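Local coordinates for protein glycoside hydrolase family 81 (Clostridium thermocellum, PDB 6FOP) that probably hydrolyses internal beta-1,3-glucosidic bonds of laminarin and related beta-1,3-glucans, as an endo-glucanase of the cellulosome, at residues Asn489-Ser494 and Asn533-Leu538; Ile564-Asn567 and Ser571-His574; Gln597-Met602 and Ser609-Trp614. All blocks are in the same frame, centred on the assembly; numbering follows the deposited sequence.

Interaction 1: Asn489-Ser494 and Asn533-Leu538; sequences NNQASS and NYWFDL. Unlike the reference sequence in segment 489-494: A492 (reference Glu).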
loop_
_atom_site.group_PDB
_atom_site.type_symbol
_atom_site.label_atom_id
_atom_site.label_comp_id
_atom_site.label_asym_id
_atom_site.label_seq_id
_atom_site.Cartn_x
_atom_site.Cartn_y
_atom_site.Cartn_z
ATOM N N ASN A 489 1.275 -10.216 6.146
ATOM C CA ASN A 489 1.628 -9.712 4.812
ATOM C C ASN A 489 2.904 -8.886 4.927
ATOM O O ASN A 489 3.370 -8.600 6.027
ATOM C CB ASN A 489 0.440 -8.982 4.182
ATOM C CG ASN A 489 0.385 -9.170 2.670
ATOM O OD1 ASN A 489 1.406 -9.016 1.983
ATOM N ND2 ASN A 489 -0.770 -9.483 2.133
ATOM N N ASN A 490 3.467 -8.517 3.765
ATOM C CA ASN A 490 4.693 -7.752 3.713
ATOM C C ASN A 490 4.671 -6.830 2.514
ATOM O O ASN A 490 3.993 -7.085 1.541
ATOM C CB ASN A 490 5.941 -8.642 3.637
ATOM C CG ASN A 490 6.090 -9.289 2.294
ATOM O OD1 ASN A 490 6.663 -8.672 1.357
ATOM N ND2 ASN A 490 5.607 -10.519 2.152
ATOM N N GLN A 491 5.474 -5.774 2.605
ATOM C CA GLN A 491 5.887 -5.040 1.412
ATOM C C GLN A 491 7.352 -4.615 1.626
ATOM O O GLN A 491 7.682 -4.025 2.662
ATOM C CB GLN A 491 5.007 -3.827 1.062
ATOM C CG GLN A 491 5.528 -3.071 -0.169
ATOM C CD GLN A 491 4.534 -2.087 -0.710
ATOM O OE1 GLN A 491 3.783 -2.413 -1.650
ATOM N NE2 GLN A 491 4.490 -0.888 -0.126
ATOM N N ALA A 492 8.187 -4.894 0.620
ATOM C CA ALA A 492 9.590 -4.421 0.605
ATOM C C ALA A 492 9.634 -3.080 -0.159
ATOM O O ALA A 492 9.694 -2.023 0.461
ATOM C CB ALA A 492 10.504 -5.497 0.048
ATOM N N SER A 493 9.494 -3.121 -1.483
ATOM C CA SER A 493 9.630 -1.914 -2.282
ATOM C C SER A 493 8.373 -1.039 -2.298
ATOM O O SER A 493 7.473 -1.202 -3.147
ATOM C CB SER A 493 10.017 -2.245 -3.717
ATOM O OG SER A 493 10.183 -1.012 -4.458
ATOM N N SER A 494 8.326 -0.054 -1.400
ATOM C CA SER A 494 7.270 0.956 -1.463
ATOM C C SER A 494 7.364 1.807 -2.739
ATOM O O SER A 494 6.368 2.309 -3.233
ATOM C CB SER A 494 7.262 1.866 -0.226
ATOM O OG SER A 494 8.440 2.649 -0.144
ATOM N N ASN A 533 6.683 7.381 7.377
ATOM C CA ASN A 533 6.646 6.818 8.712
ATOM C C ASN A 533 7.272 5.436 8.848
ATOM O O ASN A 533 8.225 5.270 9.638
ATOM C CB ASN A 533 5.189 6.796 9.204
ATOM C CG ASN A 533 4.710 8.176 9.554
ATOM O OD1 ASN A 533 5.040 8.706 10.616
ATOM N ND2 ASN A 533 3.933 8.766 8.681
ATOM N N TYR A 534 6.755 4.450 8.124
ATOM C CA TYR A 534 7.043 3.037 8.440
ATOM C C TYR A 534 8.295 2.516 7.751
ATOM O O TYR A 534 8.851 1.526 8.175
ATOM C CB TYR A 534 5.807 2.142 8.189
ATOM C CG TYR A 534 4.561 2.773 8.781
ATOM C CD1 TYR A 534 4.487 3.096 10.139
ATOM C CD2 TYR A 534 3.499 3.121 7.979
ATOM C CE1 TYR A 534 3.393 3.755 10.666
ATOM C CE2 TYR A 534 2.400 3.779 8.470
ATOM C CZ TYR A 534 2.339 4.105 9.821
ATOM O OH TYR A 534 1.240 4.782 10.323
ATOM N N TRP A 535 8.714 3.169 6.668
ATOM C CA TRP A 535 9.988 2.829 6.004
ATOM C C TRP A 535 11.145 3.755 6.384
ATOM O O TRP A 535 12.242 3.295 6.685
ATOM C CB TRP A 535 9.799 2.808 4.466
ATOM C CG TRP A 535 9.195 1.537 3.905
ATOM C CD1 TRP A 535 9.857 0.518 3.370
ATOM C CD2 TRP A 535 7.790 1.152 3.881
ATOM N NE1 TRP A 535 9.009 -0.470 2.950
ATOM C CE2 TRP A 535 7.722 -0.106 3.251
ATOM C CE3 TRP A 535 6.596 1.762 4.283
ATOM C CZ2 TRP A 535 6.511 -0.763 3.013
ATOM C CZ3 TRP A 535 5.394 1.097 4.058
ATOM C CH2 TRP A 535 5.368 -0.163 3.457
ATOM N N PHE A 536 10.889 5.062 6.413
ATOM C CA PHE A 536 11.958 6.029 6.679
ATOM C C PHE A 536 11.929 6.669 8.069
ATOM O O PHE A 536 12.920 7.292 8.456
ATOM C CB PHE A 536 11.939 7.153 5.639
ATOM C CG PHE A 536 12.141 6.700 4.216
ATOM C CD1 PHE A 536 13.107 5.765 3.902
ATOM C CD2 PHE A 536 11.384 7.243 3.172
ATOM C CE1 PHE A 536 13.303 5.344 2.592
ATOM C CE2 PHE A 536 11.597 6.846 1.844
ATOM C CZ PHE A 536 12.540 5.873 1.566
ATOM N N ASP A 537 10.802 6.527 8.789
ATOM C CA ASP A 537 10.616 7.140 10.125
ATOM C C ASP A 537 11.233 8.548 10.182
ATOM O O ASP A 537 12.093 8.857 11.017
ATOM C CB ASP A 537 11.197 6.235 11.236
ATOM C CG ASP A 537 10.837 6.683 12.638
ATOM O OD1 ASP A 537 9.905 7.471 12.808
ATOM O OD2 ASP A 537 11.501 6.183 13.593
ATOM N N LEU A 538 10.755 9.417 9.300
ATOM C CA LEU A 538 11.279 10.784 9.238
ATOM C C LEU A 538 11.106 11.571 10.522
ATOM O O LEU A 538 11.924 12.425 10.839
ATOM C CB LEU A 538 10.659 11.560 8.074
ATOM C CG LEU A 538 10.892 11.061 6.658
ATOM C CD1 LEU A 538 10.324 12.080 5.690
ATOM C CD2 LEU A 538 12.368 10.857 6.389
#

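Interaction 2: Ile564-Asn567 and Ser571-His574; sequences IWWN and SEKH. With NI (nickel (II) ion), chain B.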
loop_
_atom_site.group_PDB
_atom_site.type_symbol
_atom_site.label_atom_id
_atom_site.label_comp_id
_atom_site.label_asym_id
_atom_site.label_seq_id
_atom_site.Cartn_x
_atom_site.Cartn_y
_atom_site.Cartn_z
ATOM N N ILE A 564 16.318 -7.948 2.977
ATOM C CA ILE A 564 15.673 -8.085 1.675
ATOM C C ILE A 564 15.656 -9.539 1.262
ATOM O O ILE A 564 16.235 -10.390 1.948
ATOM C CB ILE A 564 16.329 -7.181 0.585
ATOM C CG1 ILE A 564 17.825 -7.516 0.380
ATOM C CG2 ILE A 564 16.120 -5.720 0.932
ATOM C CD1 ILE A 564 18.482 -6.782 -0.780
ATOM N N TRP A 565 15.010 -9.835 0.132
ATOM C CA TRP A 565 14.810 -11.234 -0.234
ATOM C C TRP A 565 16.004 -11.979 -0.772
ATOM O O TRP A 565 15.956 -13.204 -0.909
ATOM C CB TRP A 565 13.641 -11.378 -1.206
ATOM C CG TRP A 565 12.267 -11.174 -0.657
ATOM C CD1 TRP A 565 11.337 -10.271 -1.104
ATOM C CD2 TRP A 565 11.624 -11.937 0.373
ATOM N NE1 TRP A 565 10.147 -10.440 -0.416
ATOM C CE2 TRP A 565 10.311 -11.442 0.504
ATOM C CE3 TRP A 565 12.042 -12.976 1.213
ATOM C CZ2 TRP A 565 9.399 -11.960 1.447
ATOM C CZ3 TRP A 565 11.143 -13.507 2.133
ATOM C CH2 TRP A 565 9.838 -12.989 2.253
ATOM N N TRP A 566 17.070 -11.261 -1.111
ATOM C CA TRP A 566 18.305 -11.883 -1.581
ATOM C C TRP A 566 19.485 -11.370 -0.773
ATOM O O TRP A 566 19.367 -10.401 -0.020
ATOM C CB TRP A 566 18.470 -11.665 -3.083
ATOM C CG TRP A 566 18.840 -10.273 -3.512
ATOM C CD1 TRP A 566 20.088 -9.807 -3.756
ATOM C CD2 TRP A 566 17.954 -9.178 -3.758
ATOM N NE1 TRP A 566 20.048 -8.489 -4.152
ATOM C CE2 TRP A 566 18.748 -8.079 -4.174
ATOM C CE3 TRP A 566 16.558 -9.025 -3.727
ATOM C CZ2 TRP A 566 18.205 -6.842 -4.506
ATOM C CZ3 TRP A 566 16.015 -7.773 -4.065
ATOM C CH2 TRP A 566 16.841 -6.716 -4.468
ATOM N N ASN A 567 20.636 -12.005 -0.958
ATOM C CA ASN A 567 21.835 -11.666 -0.217
ATOM C C ASN A 567 22.555 -10.510 -0.908
ATOM O O ASN A 567 23.597 -10.678 -1.513
ATOM C CB ASN A 567 22.728 -12.894 -0.084
ATOM C CG ASN A 567 23.916 -12.658 0.824
ATOM O OD1 ASN A 567 23.962 -11.698 1.597
ATOM N ND2 ASN A 567 24.875 -13.544 0.748
ATOM N N SER A 571 23.744 -1.274 0.160
ATOM C CA SER A 571 23.299 -0.375 -0.903
ATOM C C SER A 571 22.025 -0.885 -1.580
ATOM O O SER A 571 21.087 -0.102 -1.814
ATOM C CB SER A 571 24.401 -0.123 -1.909
ATOM O OG SER A 571 23.932 0.735 -2.923
ATOM N N GLU A 572 22.000 -2.176 -1.917
ATOM C CA GLU A 572 20.776 -2.782 -2.440
ATOM C C GLU A 572 19.621 -2.713 -1.422
ATOM O O GLU A 572 18.495 -2.383 -1.788
ATOM C CB GLU A 572 21.016 -4.226 -2.892
ATOM C CG GLU A 572 21.940 -4.293 -4.105
ATOM C CD GLU A 572 22.417 -5.692 -4.379
ATOM O OE1 GLU A 572 21.722 -6.408 -5.125
ATOM O OE2 GLU A 572 23.486 -6.076 -3.832
ATOM N N LYS A 573 19.912 -2.969 -0.143
ATOM C CA LYS A 573 18.857 -2.940 0.847
ATOM C C LYS A 573 18.195 -1.563 0.915
ATOM O O LYS A 573 16.967 -1.468 1.005
ATOM C CB LYS A 573 19.369 -3.353 2.225
ATOM C CG LYS A 573 19.813 -4.801 2.305
ATOM C CD LYS A 573 20.216 -5.205 3.710
ATOM C CE LYS A 573 20.819 -6.596 3.709
ATOM N NZ LYS A 573 21.122 -7.093 5.067
ATOM N N HIS A 574 18.990 -0.498 0.863
ATOM C CA HIS A 574 18.459 0.872 0.841
ATOM C C HIS A 574 17.778 1.198 -0.509
ATOM O O HIS A 574 16.696 1.800 -0.541
ATOM C CB HIS A 574 19.599 1.853 1.144
ATOM C CG HIS A 574 19.898 1.973 2.602
ATOM N ND1 HIS A 574 19.727 3.138 3.301
ATOM C CD2 HIS A 574 20.286 1.051 3.505
ATOM C CE1 HIS A 574 20.019 2.943 4.565
ATOM N NE2 HIS A 574 20.370 1.688 4.713
HETATM NI NI NI B . 20.744 0.793 6.538
#

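Interaction 3: Gln597-Met602 and Ser609-Trp614; sequences QNYEEM and SQPPNW. With NI (nickel (II) ion), chain B.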
loop_
_atom_site.group_PDB
_atom_site.type_symbol
_atom_site.label_atom_id
_atom_site.label_comp_id
_atom_site.label_asym_id
_atom_site.label_seq_id
_atom_site.Cartn_x
_atom_site.Cartn_y
_atom_site.Cartn_z
ATOM N N GLN A 597 21.544 11.310 6.208
ATOM C CA GLN A 597 21.612 10.283 7.250
ATOM C C GLN A 597 21.444 8.878 6.684
ATOM O O GLN A 597 22.105 7.926 7.124
ATOM C CB GLN A 597 20.541 10.522 8.310
ATOM C CG GLN A 597 20.735 11.737 9.193
ATOM C CD GLN A 597 19.541 11.966 10.118
ATOM O OE1 GLN A 597 18.386 11.806 9.730
ATOM N NE2 GLN A 597 19.821 12.329 11.352
ATOM N N ASN A 598 20.465 8.726 5.782
ATOM C CA ASN A 598 20.171 7.420 5.177
ATOM C C ASN A 598 21.371 6.936 4.358
ATOM O O ASN A 598 21.833 5.789 4.498
ATOM C CB ASN A 598 18.861 7.517 4.373
ATOM C CG ASN A 598 18.520 6.247 3.644
ATOM O OD1 ASN A 598 19.250 5.797 2.756
ATOM N ND2 ASN A 598 17.355 5.668 3.971
ATOM N N TYR A 599 21.882 7.810 3.493
ATOM C CA TYR A 599 23.059 7.496 2.688
ATOM C C TYR A 599 24.285 7.178 3.532
ATOM O O TYR A 599 24.979 6.186 3.254
ATOM C CB TYR A 599 23.311 8.643 1.714
ATOM C CG TYR A 599 24.501 8.490 0.800
ATOM C CD1 TYR A 599 24.376 7.879 -0.451
ATOM C CD2 TYR A 599 25.735 9.029 1.139
ATOM C CE1 TYR A 599 25.476 7.779 -1.296
ATOM C CE2 TYR A 599 26.810 8.963 0.281
ATOM C CZ TYR A 599 26.687 8.286 -0.918
ATOM O OH TYR A 599 27.772 8.224 -1.777
ATOM N N GLU A 600 24.518 7.973 4.583
ATOM C CA GLU A 600 25.672 7.724 5.458
ATOM C C GLU A 600 25.520 6.425 6.256
ATOM O O GLU A 600 26.502 5.717 6.450
ATOM C CB GLU A 600 25.961 8.921 6.359
ATOM C CG GLU A 600 26.477 10.160 5.610
ATOM C CD GLU A 600 27.848 9.991 4.939
ATOM O OE1 GLU A 600 28.701 9.247 5.455
ATOM O OE2 GLU A 600 28.074 10.608 3.868
ATOM N N GLU A 601 24.281 6.089 6.659
ATOM C CA GLU A 601 24.082 4.786 7.302
ATOM C C GLU A 601 24.443 3.660 6.327
ATOM O O GLU A 601 25.104 2.688 6.678
ATOM C CB GLU A 601 22.629 4.595 7.740
ATOM C CG GLU A 601 22.303 3.152 8.108
ATOM C CD GLU A 601 20.889 2.891 8.587
ATOM O OE1 GLU A 601 20.511 3.446 9.621
ATOM O OE2 GLU A 601 20.164 2.113 7.923
ATOM N N MET A 602 23.946 3.780 5.099
ATOM C CA MET A 602 24.221 2.793 4.053
ATOM C C MET A 602 25.736 2.583 3.852
ATOM O O MET A 602 26.207 1.439 3.802
ATOM C CB MET A 602 23.496 3.226 2.752
ATOM C CG MET A 602 23.745 2.357 1.529
ATOM S SD MET A 602 25.282 2.698 0.648
ATOM C CE MET A 602 25.005 4.404 0.191
ATOM N N SER A 609 33.378 3.957 1.550
ATOM C CA SER A 609 33.221 5.435 1.486
ATOM C C SER A 609 32.332 5.908 0.350
ATOM O O SER A 609 31.898 7.054 0.365
ATOM C CB SER A 609 34.588 6.102 1.398
ATOM O OG SER A 609 35.411 5.396 0.506
ATOM N N GLN A 610 32.066 5.009 -0.602
ATOM C CA GLN A 610 31.084 5.187 -1.675
ATOM C C GLN A 610 30.290 3.889 -1.791
ATOM O O GLN A 610 30.747 2.845 -1.351
ATOM C CB GLN A 610 31.773 5.507 -3.017
ATOM C CG GLN A 610 32.258 6.929 -3.080
ATOM C CD GLN A 610 33.091 7.232 -4.326
ATOM O OE1 GLN A 610 33.420 6.347 -5.113
ATOM N NE2 GLN A 610 33.396 8.499 -4.509
ATOM N N PRO A 611 29.103 3.943 -2.404
ATOM C CA PRO A 611 28.317 2.695 -2.508
ATOM C C PRO A 611 29.083 1.614 -3.255
ATOM O O PRO A 611 29.759 1.931 -4.238
ATOM C CB PRO A 611 27.087 3.100 -3.319
ATOM C CG PRO A 611 27.067 4.587 -3.305
ATOM C CD PRO A 611 28.453 5.066 -3.094
ATOM N N PRO A 612 29.058 0.369 -2.785
ATOM C CA PRO A 612 29.811 -0.679 -3.511
ATOM C C PRO A 612 29.184 -1.062 -4.847
ATOM O O PRO A 612 29.872 -1.564 -5.742
ATOM C CB PRO A 612 29.792 -1.853 -2.523
ATOM C CG PRO A 612 28.527 -1.642 -1.754
ATOM C CD PRO A 612 28.475 -0.155 -1.537
ATOM N N ASN A 613 27.873 -0.860 -4.928
ATOM C CA ASN A 613 27.081 -1.188 -6.083
ATOM C C ASN A 613 25.793 -0.350 -6.077
ATOM O O ASN A 613 25.565 0.432 -5.147
ATOM C CB ASN A 613 26.825 -2.705 -6.192
ATOM C CG ASN A 613 25.932 -3.256 -5.103
ATOM O OD1 ASN A 613 25.715 -2.634 -4.062
ATOM N ND2 ASN A 613 25.421 -4.430 -5.353
ATOM N N TRP A 614 25.008 -0.453 -7.142
ATOM C CA TRP A 614 23.863 0.452 -7.366
ATOM C C TRP A 614 24.230 1.912 -7.143
ATOM O O TRP A 614 23.464 2.707 -6.594
ATOM C CB TRP A 614 22.638 0.041 -6.537
ATOM C CG TRP A 614 21.950 -1.180 -7.030
ATOM C CD1 TRP A 614 22.377 -2.065 -7.984
ATOM C CD2 TRP A 614 20.668 -1.679 -6.579
ATOM N NE1 TRP A 614 21.449 -3.061 -8.155
ATOM C CE2 TRP A 614 20.410 -2.867 -7.289
ATOM C CE3 TRP A 614 19.740 -1.236 -5.646
ATOM C CZ2 TRP A 614 19.246 -3.624 -7.094
ATOM C CZ3 TRP A 614 18.583 -1.979 -5.452
ATOM C CH2 TRP A 614 18.355 -3.166 -6.169
HETATM NI NI NI B . 20.744 0.793 6.538
HETATM O O HOH W 1 30.207 8.916 -0.778
#

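Interaction 1: Asn489-Ser494 and Asn533-Leu538
The contact closes an alpha-helical hairpin: W535, near the C-terminal end of helix 514-534, reaches Q491 and A492, just ahead of helix 494-511, and S494, its first residue. The indole is the centre of it. NE1 of W535 donates to the backbone O of A492 at 3.0 Å. The bond is bent, with 138° at the hydrogen, and the acceptor lies 29° out of the ring plane. The A492 side chain takes no part, as its CB points away. This alanine is engineered and stands in place of the glutamate of the reference sequence.

The benzo side of the ring meets Q491. The backbone O of Q491 approaches the ring edge, 3.5 Å from CZ2 of W535. The side chain passes the same end of the ring at about a right angle. CG is anti to the backbone N (chi1 178°), and the extended chain brings NE2 of Q491 to 3.7 Å from CZ2 of W535. This is packing; the amide is fixed by other partners, with OE1 bonded to H417 and NE2 to E527.

One face of the indole is covered by S494. CB of S494 forms a CH-pi contact 4.2 Å from the centroid of the six-membered ring of W535. OG of S494 is hydrogen-bonded to OD1 of N577. S493 sits at the N-cap of helix 494-511, where its OG bonds E496 N. Across this contact the ring is held by one bond and by touches at its edge and face. Such paired helices are the building unit of the (alpha/alpha)6 barrel, the fold of the family 81 catalytic domain.

Interaction 2: Ile564-Asn567 and Ser571-His574
W566 and E572 make the polar link of this contact. NE1 of W566 donates to OE1 of E572 at 2.8 Å, with an angle of 155° at the hydrogen. The oxygen lies at the edge of the indole, almost in its plane. Seen from the glutamate, the donor comes from above the carboxylate plane. The ring and carboxylate planes are about 52° apart.

Beside this bond is an apolar patch. I564 lays its CG1 3.9 Å from CG of K573, and its CD1 4.2 Å from CB of E572. CD1 of I564 also sits over the centre of the W566 ring, about 3.6 Å above its plane. The isoleucine is thus wedged between the indole and the helix. W566 can reach the glutamate because its CG lies between the backbone N and the carbonyl carbon (chi1 73°), which folds the ring back over I564.

Further out, the other carboxylate oxygen holds E572 in place. OE2 accepts from T569 N, just ahead of helix 570-575, and from ND2 of N613. Both oxygens therefore have donors. H574 points away from the loop and binds the nickel ion through NE2 at 2.1 Å. Its ND1 is bonded to OD1 of N598, a second-shell residue that fixes the ring rotation. H562, E601 and E605 complete the metal site. The arrangement is a surface loop folded back on the short helix that follows it, with that helix lending one ligand to a mixed histidine-carboxylate metal site.

Interaction 3: Gln597-Met602 and Ser609-Trp614
This is a small, mainly apolar contact between Y599 and M602 on one face of helix 592-606 and P611 in the loop that follows it. The chain turns back after the helix, and the proline ring rests against the two side chains.

CD of P611 lies 3.5 Å from OH of Y599. CG of the same proline is 4.1 Å from CE1 of Y599, so the pyrrolidine ring meets the hydroxyl end of the phenol. The two side chains cross at about a right angle. M602 adds its terminal methyl: CE lies 4.1 Å from CG of P611. Its chain leaves the backbone with CG anti to N, then bends at chi2 (-81°) and again at chi3, which turns the methyl toward the proline.

No direct hydrogen bond joins the segments. A water makes the polar link instead. It sits in the plane of the phenol, 2.7 Å from OH of Y599, and donates to the backbone O of S609 at 2.8 Å. The tyrosine hydroxyl, which also touches CD and CG of P611, is thereby tied to the loop.

E601 points away from this contact. Its OE2 binds the nickel ion at 2.0 Å, and its OE1 accepts from N550 N. The helix thus packs on the loop with one face and holds the metal with another. The loop goes on to W614, the N-cap residue of helix 615-622. That helix also covers the contact, with Y619 against Y599 and Q618 against both M602 and P611, while helix 570-575 packs on M602 through S571 and H574.

Overall arrangement
The three contacts follow one another along the chain within the catalytic domain. Interactions 2 and 3 are the most closely joined, with centres about 13 Å apart, and both supply the nickel site. S571 OG to N613 O, at 2.8 Å, ties helix 570-575 to the loop 609-614. S571 CA packs 3.7 Å from M602 CG between the two helices. Interaction 1 lies deeper, its centre about 14 Å from that of interaction 2 and 19 Å from that of interaction 3. It touches them through N490 on W565 and F536 on N598. Methylpentanediol, probably from the crystallisation liquor, is bound about 6 Å from the A492 side chain and about 4 Å from that of W566; such molecules often mark pockets.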